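Local structure of response regulator aspartate phosphatase H (Bacillus subtilis, 3Q15) at residues Asp136-Glu139 against Lys140-His144; Phe143-Lys146 against Val147-Tyr151; Gln166-Asp169 against Ile170-His174; Tyr123-Glu126 against Ala127-Leu131; Leu98-Tyr101 against Tyr102-Phe106. The protein dephosphorylates the sporulation phosphotransferase Spo0F and also controls the competence regulator ComA, helping to separate competence from sporulation in time. All coordinates share one frame; numbering follows the deposited sequence.

Contact 1. Residues Asp136-Glu139 against Lys140-His144; sequences DDIE and KAEFH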
# COMPACT_ATOMS: atom_id res chain seq x y z
N ASP A 136 16.17 17.69 -3.64
CA ASP A 136 16.18 17.91 -2.20
C ASP A 136 15.75 16.65 -1.45
O ASP A 136 14.60 16.23 -1.52
CB ASP A 136 15.28 19.09 -1.84
CG ASP A 136 15.39 19.49 -0.38
OD1 ASP A 136 14.53 19.06 0.42
OD2 ASP A 136 16.33 20.23 -0.04
N ASP A 137 16.69 16.06 -0.72
CA ASP A 137 16.46 14.78 -0.05
C ASP A 137 15.49 14.87 1.13
O ASP A 137 14.77 13.92 1.42
CB ASP A 137 17.78 14.15 0.39
CG ASP A 137 18.63 13.71 -0.79
OD1 ASP A 137 18.05 13.33 -1.83
OD2 ASP A 137 19.88 13.75 -0.67
N ILE A 138 15.49 16.00 1.83
CA ILE A 138 14.59 16.20 2.96
C ILE A 138 13.14 16.30 2.49
O ILE A 138 12.23 15.77 3.13
CB ILE A 138 14.96 17.45 3.77
CG1 ILE A 138 16.25 17.21 4.56
CG2 ILE A 138 13.83 17.83 4.72
CD1 ILE A 138 16.13 16.10 5.57
N GLU A 139 12.93 16.98 1.37
CA GLU A 139 11.60 17.07 0.78
C GLU A 139 11.07 15.67 0.52
O GLU A 139 9.91 15.37 0.82
CB GLU A 139 11.64 17.89 -0.51
CG GLU A 139 10.27 18.38 -0.98
CD GLU A 139 9.61 19.30 0.04
OE1 GLU A 139 10.32 20.12 0.65
OE2 GLU A 139 8.38 19.18 0.23
N LYS A 140 11.93 14.81 -0.03
CA LYS A 140 11.56 13.42 -0.28
C LYS A 140 11.25 12.68 1.02
O LYS A 140 10.25 11.96 1.11
CB LYS A 140 12.66 12.69 -1.05
CG LYS A 140 12.93 13.24 -2.45
CD LYS A 140 13.78 12.28 -3.27
CE LYS A 140 14.17 12.88 -4.62
NZ LYS A 140 15.14 14.00 -4.47
N ALA A 141 12.10 12.84 2.03
CA ALA A 141 11.86 12.23 3.33
C ALA A 141 10.52 12.66 3.90
O ALA A 141 9.75 11.85 4.41
CB ALA A 141 12.98 12.59 4.30
N GLU A 142 10.25 13.96 3.79
CA GLU A 142 9.06 14.56 4.36
C GLU A 142 7.80 13.93 3.76
O GLU A 142 6.83 13.65 4.47
CB GLU A 142 9.07 16.07 4.13
CG GLU A 142 8.26 16.86 5.13
CD GLU A 142 8.95 17.00 6.48
OE1 GLU A 142 10.05 16.44 6.66
OE2 GLU A 142 8.38 17.68 7.36
N PHE A 143 7.83 13.72 2.45
CA PHE A 143 6.73 13.05 1.77
C PHE A 143 6.53 11.63 2.29
O PHE A 143 5.40 11.21 2.57
CB PHE A 143 7.00 12.99 0.27
CG PHE A 143 6.08 12.07 -0.47
CD1 PHE A 143 4.82 12.48 -0.85
CD2 PHE A 143 6.48 10.77 -0.76
CE1 PHE A 143 3.96 11.63 -1.52
CE2 PHE A 143 5.63 9.91 -1.43
CZ PHE A 143 4.37 10.34 -1.81
N HIS A 144 7.62 10.89 2.42
CA HIS A 144 7.55 9.51 2.89
C HIS A 144 7.04 9.42 4.33
O HIS A 144 6.29 8.52 4.67
CB HIS A 144 8.91 8.82 2.76
CG HIS A 144 9.27 8.50 1.34
ND1 HIS A 144 8.59 7.57 0.59
CD2 HIS A 144 10.25 8.99 0.54
CE1 HIS A 144 9.12 7.50 -0.61
NE2 HIS A 144 10.13 8.35 -0.67
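Ile138 and Glu142 are joined by the shortest backbone bond across this first turn, Glu142 N to Ile138 O at 2.8 Å. Flanking it, Ala141 N reaches Asp137 O at 2.9 Å and Phe143 N reaches Glu139 O at 3.1 Å, whereas Lys140 N to Asp136 O, at 3.4 Å, is weak. Ahead of them Asp136 acts as the N-cap: its OD1 takes the Glu139 N-H at 2.8 Å, met almost head-on, so a short acid satisfies an amide that has no preceding turn to bond to. Its OD2 meets a basic side chain of another protein in the assembly. Lys140 folds back over the turn. With CG anti to its carbonyl carbon (chi1 -63°) and a bend at the last torsion, NZ comes within 4.0 Å of Asp137 OD1, a long salt bridge, while its firmer partner is the carbonyl of Val134. Glu142 uses its carboxylate away from this turn, on Arg180 and the Tyr171 hydroxyl. In the packing, Ala141 lies against Ile170 and Tyr171 of helix 157-172, its small side chain letting them approach. The N-cap bond of Asp136 and a further acid in the first turn are the marks of an alpha-helix N terminus, here that of helix 137-153, which runs into the predicted second TPR.

Contact 2. Residues Phe143-Lys146 against Val147-Tyr151; sequences FHFK and VAEAY. With SO4 (sulfate ion), chain F.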
# COMPACT_ATOMS: atom_id res chain seq x y z
N PHE A 143 7.83 13.72 2.45
CA PHE A 143 6.73 13.05 1.77
C PHE A 143 6.53 11.63 2.29
O PHE A 143 5.40 11.21 2.57
CB PHE A 143 7.00 12.99 0.27
CG PHE A 143 6.08 12.07 -0.47
CD1 PHE A 143 4.82 12.48 -0.85
CD2 PHE A 143 6.48 10.77 -0.76
CE1 PHE A 143 3.96 11.63 -1.52
CE2 PHE A 143 5.63 9.91 -1.43
CZ PHE A 143 4.37 10.34 -1.81
N HIS A 144 7.62 10.89 2.42
CA HIS A 144 7.55 9.51 2.89
C HIS A 144 7.04 9.42 4.33
O HIS A 144 6.29 8.52 4.67
CB HIS A 144 8.91 8.82 2.76
CG HIS A 144 9.27 8.50 1.34
ND1 HIS A 144 8.59 7.57 0.59
CD2 HIS A 144 10.25 8.99 0.54
CE1 HIS A 144 9.12 7.50 -0.61
NE2 HIS A 144 10.13 8.35 -0.67
N PHE A 145 7.46 10.37 5.16
CA PHE A 145 7.05 10.40 6.55
C PHE A 145 5.55 10.65 6.69
O PHE A 145 4.85 9.93 7.40
CB PHE A 145 7.83 11.49 7.29
CG PHE A 145 7.45 11.63 8.74
CD1 PHE A 145 8.11 10.90 9.71
CD2 PHE A 145 6.46 12.52 9.13
CE1 PHE A 145 7.77 11.03 11.05
CE2 PHE A 145 6.12 12.66 10.46
CZ PHE A 145 6.78 11.91 11.42
N LYS A 146 5.06 11.68 6.01
CA LYS A 146 3.66 12.08 6.11
C LYS A 146 2.74 11.01 5.52
O LYS A 146 1.68 10.72 6.07
CB LYS A 146 3.44 13.42 5.42
CG LYS A 146 4.10 14.58 6.14
CD LYS A 146 3.97 15.88 5.37
CE LYS A 146 4.61 17.03 6.12
NZ LYS A 146 3.96 17.24 7.45
N VAL A 147 3.16 10.44 4.41
CA VAL A 147 2.41 9.38 3.76
C VAL A 147 2.44 8.12 4.64
O VAL A 147 1.45 7.40 4.74
CB VAL A 147 2.98 9.09 2.36
CG1 VAL A 147 2.79 7.64 1.96
CG2 VAL A 147 2.37 10.03 1.33
N ALA A 148 3.59 7.85 5.26
CA ALA A 148 3.71 6.72 6.17
C ALA A 148 2.67 6.80 7.28
O ALA A 148 2.04 5.80 7.63
CB ALA A 148 5.12 6.66 6.77
N GLU A 149 2.48 8.00 7.82
CA GLU A 149 1.49 8.21 8.86
C GLU A 149 0.09 7.94 8.33
O GLU A 149 -0.74 7.34 9.01
CB GLU A 149 1.58 9.64 9.41
CG GLU A 149 2.88 9.91 10.15
CD GLU A 149 2.81 11.16 11.02
OE1 GLU A 149 3.15 11.06 12.22
OE2 GLU A 149 2.43 12.22 10.49
N ALA A 150 -0.17 8.39 7.11
CA ALA A 150 -1.47 8.17 6.48
C ALA A 150 -1.73 6.68 6.31
O ALA A 150 -2.78 6.18 6.71
CB ALA A 150 -1.56 8.89 5.15
N TYR A 151 -0.78 5.96 5.72
CA TYR A 151 -0.94 4.52 5.53
C TYR A 151 -1.14 3.80 6.86
O TYR A 151 -1.89 2.82 6.94
CB TYR A 151 0.24 3.92 4.77
CG TYR A 151 0.16 4.10 3.27
CD1 TYR A 151 -0.81 3.44 2.53
CD2 TYR A 151 1.05 4.91 2.59
CE1 TYR A 151 -0.90 3.59 1.16
CE2 TYR A 151 0.97 5.07 1.21
CZ TYR A 151 -0.00 4.40 0.51
OH TYR A 151 -0.09 4.55 -0.86
S SO4 F . 4.41 17.73 11.95
O1 SO4 F . 5.66 17.83 12.71
O2 SO4 F . 3.41 18.59 12.56
O3 SO4 F . 4.64 18.15 10.57
O4 SO4 F . 3.95 16.34 11.98
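Phe143 and Val147 stand one turn apart on helix 137-153, within the predicted second TPR, a repeat of packed helices. The methyl CG2 of Val147 sits over one face of the Phe143 ring, toward its rim, in a CH-pi contact 3.9 Å from the centroid and 25° off the normal. A flat apolar ring suits this buried place, where it also packs on Tyr101 and Phe105 of helix 93-113. Two residues on, Phe145 has CG anti to its backbone N (chi1 179°), which sends the ring along the helix to Glu149. There Phe145 CE2 lies 3.7 Å from the carboxylate carbon CD of Glu149, with ring and carboxylate planes 39° apart, and Arg180 makes a cation-pi contact with the same ring. Cutting Phe145 back to an alanine would probably leave the Glu149 carboxylate freer to turn and take from Arg180 its cation-pi partner. Lys146, extended until a bend at its end, carries NZ to sulfate O3 at 3.3 Å, a weak bond; Arg180 holds the same anion. Along the backbone, Ala148 N meets His144 O at 2.8 Å and Val147 N meets Phe143 O at 3.0 Å. Chemically, then, Phe143 and Val147 form an apolar contact, while Lys146 and Arg180 of helix 178-194 together make a positive spot that binds a sulfate, probably from the crystallisation liquor.

Contact 3. Residues Gln166-Asp169 against Ile170-His174; sequences QALD and IYQNH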
# COMPACT_ATOMS: atom_id res chain seq x y z
N GLN A 166 12.02 4.60 4.42
CA GLN A 166 12.69 5.49 3.47
C GLN A 166 12.92 6.86 4.09
O GLN A 166 13.94 7.50 3.85
CB GLN A 166 11.89 5.62 2.17
CG GLN A 166 11.78 4.34 1.38
CD GLN A 166 11.20 4.56 0.00
OE1 GLN A 166 10.04 4.24 -0.25
NE2 GLN A 166 12.00 5.11 -0.90
N ALA A 167 11.95 7.31 4.88
CA ALA A 167 12.08 8.57 5.60
C ALA A 167 13.24 8.51 6.59
O ALA A 167 14.13 9.36 6.56
CB ALA A 167 10.78 8.91 6.31
N LEU A 168 13.21 7.50 7.45
CA LEU A 168 14.23 7.34 8.49
C LEU A 168 15.65 7.26 7.92
O LEU A 168 16.60 7.77 8.53
CB LEU A 168 13.94 6.11 9.35
CG LEU A 168 14.88 5.88 10.53
CD1 LEU A 168 14.74 7.00 11.55
CD2 LEU A 168 14.62 4.53 11.18
N ASP A 169 15.79 6.62 6.77
CA ASP A 169 17.08 6.50 6.11
C ASP A 169 17.66 7.88 5.84
O ASP A 169 18.81 8.15 6.18
CB ASP A 169 16.94 5.73 4.79
CG ASP A 169 17.33 4.28 4.93
OD1 ASP A 169 17.27 3.75 6.06
OD2 ASP A 169 17.71 3.66 3.91
N ILE A 170 16.86 8.74 5.21
CA ILE A 170 17.29 10.08 4.86
C ILE A 170 17.55 10.93 6.10
O ILE A 170 18.49 11.71 6.15
CB ILE A 170 16.26 10.79 3.97
CG1 ILE A 170 15.98 9.95 2.72
CG2 ILE A 170 16.74 12.18 3.60
CD1 ILE A 170 15.00 10.59 1.77
N TYR A 171 16.69 10.76 7.10
CA TYR A 171 16.81 11.53 8.34
C TYR A 171 18.10 11.22 9.09
O TYR A 171 18.73 12.11 9.66
CB TYR A 171 15.60 11.27 9.24
CG TYR A 171 14.34 11.95 8.77
CD1 TYR A 171 14.37 13.25 8.29
CD2 TYR A 171 13.12 11.29 8.82
CE1 TYR A 171 13.22 13.88 7.86
CE2 TYR A 171 11.96 11.91 8.39
CZ TYR A 171 12.01 13.21 7.91
OH TYR A 171 10.86 13.83 7.48
N GLN A 172 18.49 9.94 9.09
CA GLN A 172 19.71 9.52 9.76
C GLN A 172 20.95 10.08 9.06
O GLN A 172 22.00 10.23 9.68
CB GLN A 172 19.78 8.00 9.87
CG GLN A 172 18.76 7.41 10.84
CD GLN A 172 18.82 5.89 10.90
OE1 GLN A 172 19.36 5.24 10.00
NE2 GLN A 172 18.25 5.31 11.95
N ASN A 173 20.83 10.39 7.77
CA ASN A 173 21.91 11.02 7.03
C ASN A 173 22.04 12.50 7.37
O ASN A 173 23.00 13.16 6.99
CB ASN A 173 21.73 10.84 5.52
CG ASN A 173 22.28 9.53 5.02
OD1 ASN A 173 23.08 8.88 5.69
ND2 ASN A 173 21.87 9.13 3.82
N HIS A 174 21.04 13.01 8.09
CA HIS A 174 21.04 14.40 8.53
C HIS A 174 20.83 14.47 10.04
O HIS A 174 19.70 14.61 10.50
CB HIS A 174 19.94 15.19 7.81
CG HIS A 174 20.10 15.22 6.32
ND1 HIS A 174 19.55 14.26 5.50
CD2 HIS A 174 20.75 16.09 5.52
CE1 HIS A 174 19.86 14.54 4.25
NE2 HIS A 174 20.58 15.65 4.23
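Ile170, whose CG1 lies 3.4 Å from Gln166 O, has its own carbonyl oxygen held twice: His174 ND1 donates to Ile170 O at 2.8 Å, with the oxygen close to the imidazole plane, and Asn173 N adds a weak bond. A histidine suits this spot because its ring N-H can reach back to a carbonyl near the end of the helix, and the bond fixes the turn of the ring. Between the two segments the shortest bond is Gln172 N to Leu168 O at 2.9 Å. Tyr171 N binds Ala167 O at 3.0 Å, and Asn173 N to Asp169 O is weak. Among side chains, Leu168 crosses the amide end of Gln172, whose NE2 lies 3.7 Å from Leu168 CG and nearly as close to both methyls. The leucine reaches it because CG stands opposite the backbone N (chi1 -176°), beside the carbonyl carbon. Replacing Leu168 by alanine would probably leave the Gln172 amide without its apolar support and open a gap toward Ser184 and Ile188 of helix 178-194. The Tyr171 ring leans back over the preceding turn, with CE2 3.8 Å from Ala167 CB; the methyl is small enough to admit it. The ring thus carries its hydroxyl, bonded to Glu142, toward helix 137-153. This is the C-terminal turn of helix 157-172, closing the helix-turn-helix of the predicted second TPR.

Contact 4. Residues Tyr123-Glu126 against Ala127-Leu131; sequences YYRE and AEKEL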
# COMPACT_ATOMS: atom_id res chain seq x y z
N TYR A 123 -3.59 9.59 -5.52
CA TYR A 123 -2.93 10.90 -5.53
C TYR A 123 -1.54 10.82 -4.90
O TYR A 123 -0.60 11.46 -5.38
CB TYR A 123 -3.80 11.97 -4.86
CG TYR A 123 -4.94 12.43 -5.75
CD1 TYR A 123 -4.71 13.32 -6.79
CD2 TYR A 123 -6.23 11.96 -5.56
CE1 TYR A 123 -5.74 13.73 -7.62
CE2 TYR A 123 -7.27 12.36 -6.37
CZ TYR A 123 -7.02 13.25 -7.40
OH TYR A 123 -8.06 13.65 -8.21
N TYR A 124 -1.40 10.01 -3.85
CA TYR A 124 -0.10 9.79 -3.24
C TYR A 124 0.90 9.26 -4.27
O TYR A 124 2.04 9.71 -4.32
CB TYR A 124 -0.19 8.81 -2.07
CG TYR A 124 -0.88 9.34 -0.84
CD1 TYR A 124 -0.98 10.71 -0.61
CD2 TYR A 124 -1.45 8.48 0.09
CE1 TYR A 124 -1.63 11.19 0.52
CE2 TYR A 124 -2.09 8.95 1.22
CZ TYR A 124 -2.18 10.31 1.43
OH TYR A 124 -2.82 10.77 2.55
N ARG A 125 0.46 8.31 -5.08
CA ARG A 125 1.32 7.71 -6.09
C ARG A 125 1.72 8.75 -7.15
O ARG A 125 2.89 8.88 -7.48
CB ARG A 125 0.64 6.51 -6.74
CG ARG A 125 0.32 5.38 -5.77
CD ARG A 125 1.59 4.81 -5.14
NE ARG A 125 2.62 4.61 -6.15
CZ ARG A 125 2.70 3.54 -6.94
NH1 ARG A 125 1.81 2.56 -6.82
NH2 ARG A 125 3.67 3.44 -7.83
N GLU A 126 0.74 9.48 -7.66
CA GLU A 126 1.02 10.52 -8.65
C GLU A 126 1.95 11.58 -8.08
O GLU A 126 2.82 12.10 -8.78
CB GLU A 126 -0.28 11.17 -9.16
CG GLU A 126 -1.20 10.22 -9.92
CD GLU A 126 -0.50 9.54 -11.09
OE1 GLU A 126 -0.41 8.29 -11.10
OE2 GLU A 126 -0.03 10.25 -12.01
N ALA A 127 1.76 11.90 -6.80
CA ALA A 127 2.59 12.90 -6.13
C ALA A 127 4.04 12.44 -6.06
O ALA A 127 4.96 13.22 -6.35
CB ALA A 127 2.04 13.20 -4.74
N GLU A 128 4.25 11.19 -5.68
CA GLU A 128 5.60 10.64 -5.57
C GLU A 128 6.37 10.75 -6.89
O GLU A 128 7.57 11.02 -6.88
CB GLU A 128 5.58 9.19 -5.07
CG GLU A 128 6.96 8.64 -4.70
CD GLU A 128 6.93 7.23 -4.14
OE1 GLU A 128 5.83 6.75 -3.79
OE2 GLU A 128 8.01 6.60 -4.04
N LYS A 129 5.68 10.56 -8.01
CA LYS A 129 6.34 10.62 -9.32
C LYS A 129 6.96 11.98 -9.60
O LYS A 129 7.81 12.12 -10.48
CB LYS A 129 5.36 10.26 -10.45
CG LYS A 129 4.72 8.89 -10.34
CD LYS A 129 3.87 8.58 -11.56
CE LYS A 129 2.82 7.51 -11.26
NZ LYS A 129 3.41 6.28 -10.68
N GLU A 130 6.52 12.99 -8.86
CA GLU A 130 7.05 14.35 -9.01
C GLU A 130 8.32 14.56 -8.20
O GLU A 130 9.09 15.49 -8.47
CB GLU A 130 6.00 15.39 -8.61
CG GLU A 130 4.77 15.40 -9.50
CD GLU A 130 5.12 15.61 -10.96
OE1 GLU A 130 4.46 14.99 -11.82
OE2 GLU A 130 6.05 16.39 -11.24
N LEU A 131 8.54 13.72 -7.20
CA LEU A 131 9.71 13.84 -6.34
C LEU A 131 11.04 13.78 -7.09
O LEU A 131 11.93 14.58 -6.82
CB LEU A 131 9.68 12.78 -5.22
CG LEU A 131 8.83 13.09 -3.99
CD1 LEU A 131 9.28 14.39 -3.33
CD2 LEU A 131 7.37 13.18 -4.38
O HOH W 1 3.28 7.34 -3.29
O HOH W 2 4.60 6.32 -8.01
O HOH W 3 2.67 12.91 -11.38
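The guanidinium of Arg125 is approached obliquely by Lys129 NZ, which stops 4.0 Å from Arg125 NH2. A second flat group, the carboxylate of Glu126, meets the shaft of the same lysine, OE1 lying 3.3 Å from Lys129 CE and farther from the ammonium. Two like charges stand together at the first pair, and a water mediates between them: it accepts from Arg125 NH2 and from Lys129 NZ, the latter at 2.9 Å, and donates to Arg125 O. Bends at chi2 and chi3 (-62° and -45°) shape the arginine so that this one water can bridge NH2 and its own carbonyl. Another water joins Glu128 OE1, 2.7 Å away, weakly to Tyr124 O, and a third joins Glu126 O to Glu130 OE1. The backbone bond from Ala127 N to Tyr123 O is firm at 2.8 Å, but Lys129 N has just two weak ones, to Arg125 O and Glu126 O, as the helix gives way to a type I turn from Glu128 to Leu131. The small Ala127 leaves room for Phe143 of helix 137-153 and Leu104 of helix 93-113. At the subunit interface Arg125 is salt-bridged to Glu128 of the second subunit, and reciprocally, so an acid from the neighbouring chain probably offsets the positive charge gathered here.

Contact 5. Residues Leu98-Tyr101 against Tyr102-Phe106; sequences LLKY and YSLFF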
# COMPACT_ATOMS: atom_id res chain seq x y z
N LEU A 98 7.08 21.96 -8.75
CA LEU A 98 6.76 21.97 -7.32
C LEU A 98 5.27 22.18 -7.10
O LEU A 98 4.66 21.51 -6.26
CB LEU A 98 7.57 23.05 -6.60
CG LEU A 98 7.54 23.00 -5.07
CD1 LEU A 98 7.68 21.57 -4.57
CD2 LEU A 98 8.64 23.89 -4.50
N LEU A 99 4.68 23.11 -7.84
CA LEU A 99 3.24 23.35 -7.76
C LEU A 99 2.46 22.08 -8.05
O LEU A 99 1.52 21.74 -7.33
CB LEU A 99 2.81 24.45 -8.74
CG LEU A 99 3.29 25.87 -8.45
CD1 LEU A 99 2.76 26.82 -9.51
CD2 LEU A 99 2.86 26.31 -7.06
N LYS A 100 2.86 21.38 -9.11
CA LYS A 100 2.21 20.14 -9.48
C LYS A 100 2.29 19.15 -8.32
O LYS A 100 1.31 18.46 -8.02
CB LYS A 100 2.86 19.55 -10.73
CG LYS A 100 2.18 18.29 -11.24
CD LYS A 100 2.77 17.86 -12.57
CE LYS A 100 1.94 16.75 -13.21
NZ LYS A 100 2.50 16.32 -14.52
N TYR A 101 3.44 19.09 -7.67
CA TYR A 101 3.66 18.17 -6.56
C TYR A 101 2.72 18.47 -5.40
O TYR A 101 2.10 17.57 -4.83
CB TYR A 101 5.11 18.22 -6.08
CG TYR A 101 5.31 17.59 -4.72
CD1 TYR A 101 5.44 18.37 -3.58
CD2 TYR A 101 5.36 16.21 -4.57
CE1 TYR A 101 5.62 17.79 -2.33
CE2 TYR A 101 5.53 15.63 -3.34
CZ TYR A 101 5.66 16.42 -2.22
OH TYR A 101 5.84 15.83 -0.98
N TYR A 102 2.62 19.75 -5.06
CA TYR A 102 1.75 20.18 -3.97
C TYR A 102 0.27 19.93 -4.27
O TYR A 102 -0.47 19.45 -3.41
CB TYR A 102 1.99 21.66 -3.66
CG TYR A 102 3.17 21.90 -2.75
CD1 TYR A 102 4.03 22.97 -2.97
CD2 TYR A 102 3.42 21.07 -1.66
CE1 TYR A 102 5.11 23.20 -2.14
CE2 TYR A 102 4.50 21.29 -0.83
CZ TYR A 102 5.34 22.36 -1.07
OH TYR A 102 6.42 22.60 -0.26
N SER A 103 -0.16 20.26 -5.49
CA SER A 103 -1.56 20.11 -5.85
C SER A 103 -2.01 18.66 -5.67
O SER A 103 -3.10 18.39 -5.17
CB SER A 103 -1.83 20.57 -7.28
OG SER A 103 -1.17 19.74 -8.23
N LEU A 104 -1.14 17.73 -6.07
CA LEU A 104 -1.41 16.30 -5.95
C LEU A 104 -1.31 15.84 -4.50
O LEU A 104 -2.10 15.01 -4.04
CB LEU A 104 -0.42 15.51 -6.81
CG LEU A 104 -0.53 15.68 -8.33
CD1 LEU A 104 0.71 15.13 -9.02
CD2 LEU A 104 -1.80 15.00 -8.85
N PHE A 105 -0.33 16.37 -3.78
CA PHE A 105 -0.11 15.99 -2.39
C PHE A 105 -1.30 16.38 -1.53
O PHE A 105 -1.89 15.53 -0.86
CB PHE A 105 1.17 16.62 -1.84
CG PHE A 105 1.38 16.35 -0.37
CD1 PHE A 105 2.03 15.19 0.05
CD2 PHE A 105 0.92 17.24 0.59
CE1 PHE A 105 2.22 14.93 1.40
CE2 PHE A 105 1.10 16.99 1.94
CZ PHE A 105 1.76 15.83 2.35
N PHE A 106 -1.65 17.66 -1.55
CA PHE A 106 -2.76 18.14 -0.75
C PHE A 106 -4.11 17.57 -1.18
O PHE A 106 -5.03 17.47 -0.38
CB PHE A 106 -2.80 19.66 -0.73
CG PHE A 106 -1.76 20.27 0.15
CD1 PHE A 106 -1.86 20.17 1.52
CD2 PHE A 106 -0.66 20.91 -0.40
CE1 PHE A 106 -0.89 20.72 2.35
CE2 PHE A 106 0.31 21.46 0.42
CZ PHE A 106 0.19 21.37 1.79
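Hydrogen bonds between Leu98-Tyr101 and Tyr102-Phe106 centre on Lys100 O, which takes two donors on one face of its plane: Ser103 OG at 2.8 Å and Leu104 N at 3.2 Å. The serine hydroxyl sits between its own backbone N and carbonyl carbon (chi1 66°), which turns it back onto the previous turn. Serine suits a helix flank here, since its proton can be spent within the helix itself. Tyr102 N to Leu98 O and Ser103 N to Leu99 O, each 2.9 Å, continue the helical i to i+4 bonding with Phe105 N to Tyr101 O. Aromatic contacts come next. CD1 of Tyr101 lies over one face of the Tyr102 ring, the two planes inclined at 51° and the centroids 5.5 Å apart. Tyr101 also runs beside Phe105, its OH 4.0 Å from Phe105 CD1. Apolar packing adds to this: Leu98 lies alongside Tyr102, Leu98 CG to Tyr102 CE1 at 3.8 Å, and Lys100 lends its CG to Leu104. Outward, Tyr102 meets Tyr54 and Ile53 of helix 49-67, while Tyr101 and Phe105 face helix 137-153. The large rings thus link helix 49-67 to helix 137-153, some of them lying against charged side chains such as Glu139 and Lys146, with the polar backbone bonded inside the helix.

Overall arrangement
All five contacts are local, along a helix or round its end, so none closes a long loop and none nests inside another. Contact 5 comes first, on helix 93-113. Contact 4 ends helix 117-128 and packs back on helix 93-113, the centres of contacts 4 and 5 about 8 Å apart, through Leu131 against Tyr101. Contacts 1 and 2 then follow along helix 137-153, overlapping at Phe143 and His144; Phe143 reaches both earlier helices, meeting Phe105 of contact 5 and Glu128 of contact 4. Contact 3 finishes helix 157-172 and returns to contact 1 through Tyr171 and Glu142. Contacts 3 and 5 do not touch; contact 1, on helix 137-153, touches both.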